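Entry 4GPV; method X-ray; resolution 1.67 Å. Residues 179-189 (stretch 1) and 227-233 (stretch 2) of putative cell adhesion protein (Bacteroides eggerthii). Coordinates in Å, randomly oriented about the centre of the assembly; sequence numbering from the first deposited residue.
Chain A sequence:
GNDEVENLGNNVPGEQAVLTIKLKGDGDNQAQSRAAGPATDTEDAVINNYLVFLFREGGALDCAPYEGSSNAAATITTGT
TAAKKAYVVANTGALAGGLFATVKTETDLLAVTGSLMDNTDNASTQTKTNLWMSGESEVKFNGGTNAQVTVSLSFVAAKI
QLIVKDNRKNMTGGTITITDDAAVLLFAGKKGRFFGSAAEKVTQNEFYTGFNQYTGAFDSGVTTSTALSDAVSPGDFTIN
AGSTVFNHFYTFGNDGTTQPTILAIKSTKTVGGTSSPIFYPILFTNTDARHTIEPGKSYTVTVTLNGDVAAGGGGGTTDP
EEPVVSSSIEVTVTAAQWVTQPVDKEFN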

# COMPACT_ATOMS: atom_id res chain seq x y z
N THR A 179 4.43 14.69 -25.05
CA THR A 179 4.56 13.25 -25.09
C THR A 179 4.41 12.76 -23.65
O THR A 179 5.15 13.21 -22.77
CB THR A 179 5.91 12.82 -25.73
OG1 THR A 179 5.96 13.30 -27.07
CG2 THR A 179 6.12 11.30 -25.70
N ASP A 180 3.44 11.88 -23.38
CA ASP A 180 3.30 11.35 -22.03
C ASP A 180 4.36 10.29 -21.81
O ASP A 180 4.55 9.43 -22.70
CB ASP A 180 1.90 10.77 -21.82
CG ASP A 180 0.78 11.78 -21.98
OD1 ASP A 180 1.00 12.97 -21.63
OD2 ASP A 180 -0.28 11.40 -22.51
N ASP A 181 5.04 10.30 -20.64
CA ASP A 181 6.13 9.35 -20.42
C ASP A 181 5.76 8.25 -19.44
O ASP A 181 6.09 7.08 -19.68
CB ASP A 181 7.40 10.09 -19.94
CG ASP A 181 7.80 11.24 -20.84
OD1 ASP A 181 7.88 11.05 -22.08
OD2 ASP A 181 7.99 12.35 -20.31
N ALA A 182 5.12 8.59 -18.32
CA ALA A 182 4.83 7.57 -17.32
C ALA A 182 3.73 7.97 -16.35
O ALA A 182 3.45 9.16 -16.17
CB ALA A 182 6.10 7.29 -16.51
N ALA A 183 3.10 6.97 -15.74
CA ALA A 183 2.23 7.16 -14.59
C ALA A 183 3.15 6.93 -13.40
O ALA A 183 3.83 5.88 -13.34
CB ALA A 183 1.06 6.17 -14.60
N VAL A 184 3.27 7.92 -12.52
CA VAL A 184 4.24 7.84 -11.42
C VAL A 184 3.58 8.04 -10.05
O VAL A 184 2.58 8.72 -9.94
CB VAL A 184 5.41 8.87 -11.61
CG1 VAL A 184 6.23 8.59 -12.88
CG2 VAL A 184 4.91 10.32 -11.58
N LEU A 185 4.16 7.41 -9.03
CA LEU A 185 3.72 7.62 -7.66
C LEU A 185 4.85 8.34 -6.98
O LEU A 185 5.97 7.85 -6.97
CB LEU A 185 3.34 6.31 -6.93
CG LEU A 185 2.54 6.52 -5.63
CD1 LEU A 185 1.13 7.14 -5.92
CD2 LEU A 185 2.37 5.17 -4.88
N LEU A 186 4.55 9.49 -6.40
CA LEU A 186 5.57 10.28 -5.71
C LEU A 186 5.33 10.19 -4.24
O LEU A 186 4.17 10.29 -3.79
CB LEU A 186 5.56 11.76 -6.20
CG LEU A 186 5.48 12.01 -7.71
CD1 LEU A 186 5.47 13.56 -8.01
CD2 LEU A 186 6.64 11.31 -8.46
N PHE A 187 6.41 9.97 -3.45
CA PHE A 187 6.33 9.96 -1.99
C PHE A 187 5.38 8.91 -1.47
O PHE A 187 4.50 9.18 -0.66
CB PHE A 187 5.94 11.35 -1.42
CG PHE A 187 6.81 12.42 -2.03
CD1 PHE A 187 8.18 12.39 -1.86
CD2 PHE A 187 6.26 13.39 -2.87
CE1 PHE A 187 9.00 13.32 -2.50
CE2 PHE A 187 7.07 14.31 -3.51
CZ PHE A 187 8.44 14.28 -3.32
N ALA A 188 5.64 7.67 -1.90
CA ALA A 188 5.00 6.49 -1.32
C ALA A 188 5.58 6.29 0.08
O ALA A 188 6.81 6.31 0.19
CB ALA A 188 5.33 5.27 -2.18
N GLY A 189 4.76 6.10 1.11
CA GLY A 189 5.28 5.88 2.46
C GLY A 189 6.17 4.64 2.51
O GLY A 189 5.80 3.58 1.98
N ALA A 227 10.04 0.98 -9.45
CA ALA A 227 8.75 0.28 -9.30
C ALA A 227 7.59 1.29 -9.23
O ALA A 227 6.43 0.88 -9.32
CB ALA A 227 8.76 -0.56 -8.05
N LEU A 228 7.90 2.58 -9.02
CA LEU A 228 6.86 3.61 -8.89
C LEU A 228 6.73 4.47 -10.16
O LEU A 228 6.21 5.58 -10.13
CB LEU A 228 7.10 4.48 -7.66
CG LEU A 228 7.05 3.74 -6.32
CD1 LEU A 228 7.33 4.68 -5.19
CD2 LEU A 228 5.73 2.93 -6.14
N SER A 229 7.13 3.90 -11.31
CA SER A 229 6.98 4.55 -12.60
C SER A 229 6.57 3.51 -13.63
O SER A 229 7.33 2.58 -13.87
CB SER A 229 8.29 5.24 -13.00
OG SER A 229 8.15 5.89 -14.26
N ASP A 230 5.39 3.66 -14.24
CA ASP A 230 4.91 2.75 -15.29
C ASP A 230 4.88 3.50 -16.61
O ASP A 230 4.12 4.47 -16.73
CB ASP A 230 3.54 2.19 -14.93
CG ASP A 230 3.60 1.13 -13.84
OD1 ASP A 230 4.55 0.31 -13.86
OD2 ASP A 230 2.61 1.00 -13.07
N ALA A 231 5.71 3.07 -17.57
CA ALA A 231 5.83 3.76 -18.86
C ALA A 231 4.53 3.79 -19.64
O ALA A 231 3.75 2.83 -19.64
CB ALA A 231 6.93 3.12 -19.72
N VAL A 232 4.32 4.93 -20.32
CA VAL A 232 3.17 5.16 -21.20
C VAL A 232 3.62 5.02 -22.66
O VAL A 232 4.61 5.64 -23.08
CB VAL A 232 2.52 6.54 -20.91
CG1 VAL A 232 1.44 6.90 -21.92
CG2 VAL A 232 1.97 6.60 -19.49
N SER A 233 2.87 4.25 -23.44
CA SER A 233 3.21 4.09 -24.85
C SER A 233 2.16 4.78 -25.73
O SER A 233 1.03 4.98 -25.26
CB SER A 233 3.35 2.61 -25.20
OG SER A 233 2.13 1.91 -25.03
O HOH W 1 4.27 7.95 -24.86

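This is a short antiparallel β pairing held by four backbone hydrogen bonds, with alanines at Ala182, Ala183 and Ala231 among its paired residues and an apolar cluster around Leu228 at one end. Strand 179-186 and strand 229-231 run at 153° to each other, with their axes 4.5 Å apart at closest approach, and the residues that touch lie at least 40 positions apart in sequence.

The register reads cleanly from the bonds. Ala183 and Asp230 form the hydrogen-bonded pair: Ala183 N donates to Asp230 O at 2.9 Å, and Asp230 N returns the bond to Ala183 O, also at 2.9 Å and nearly straight at 174°. Two residues along in each direction the ladder continues with one bond apiece, from Val232 N to Asp181 O (2.9 Å) and from Leu185 N to Leu228 O (3.0 Å). These two bonds flank the central pair, one on each side.

Between these rungs sit the non-hydrogen-bonded pairs, Ala182 with Ala231 and Val184 with Ser229, whose CA atoms draw in to 4.2 Å and 4.4 Å, against 5.2 Å between the CA atoms of Ala183 and Asp230. The same carbonyls that accept N-H bonds also receive CA-H contacts: Ala182 CA lies 3.2 Å from Asp230 O, and Val184 CA lies 3.3 Å from Leu228 O.

Side chains alternate as the pairing demands. Ala182, Val184, Ser229 and Ala231 share one face, where Ser229 OG packs against both neighbours, 3.4 Å from Ala182 CB and 3.6 Å from Val184 CG1. Ala183 and Asp230 point to the other face; both carboxylate oxygens of Asp230 are hydrogen-bonded elsewhere in the structure.

The rule to read here is that backbone bonds set the register, while the largest covered areas fall at Leu228 and Val232, 93 and 74 of the 476 Å² buried in total. Leu228 combines two roles: its carbonyl accepts the bond from Leu185 N, while its m,t side chain places CD1 3.7 Å from Ala188 CB and CD2 4.2 Å from Leu185 CB. At the far end Val232, chi1 t, points toward the partner strand and brings CG2 to 3.7 Å from Ala182 CA and CG1 to 3.9 Å from Asp180 CB.

Beyond the bond from Val232 N, a water takes over. It donates to Asp180 O at 2.6 Å and to Val232 O at 2.9 Å, joining two carbonyls that, with Asp180 O and Val232 O 3.8 Å apart, could not bond each other because both are acceptors.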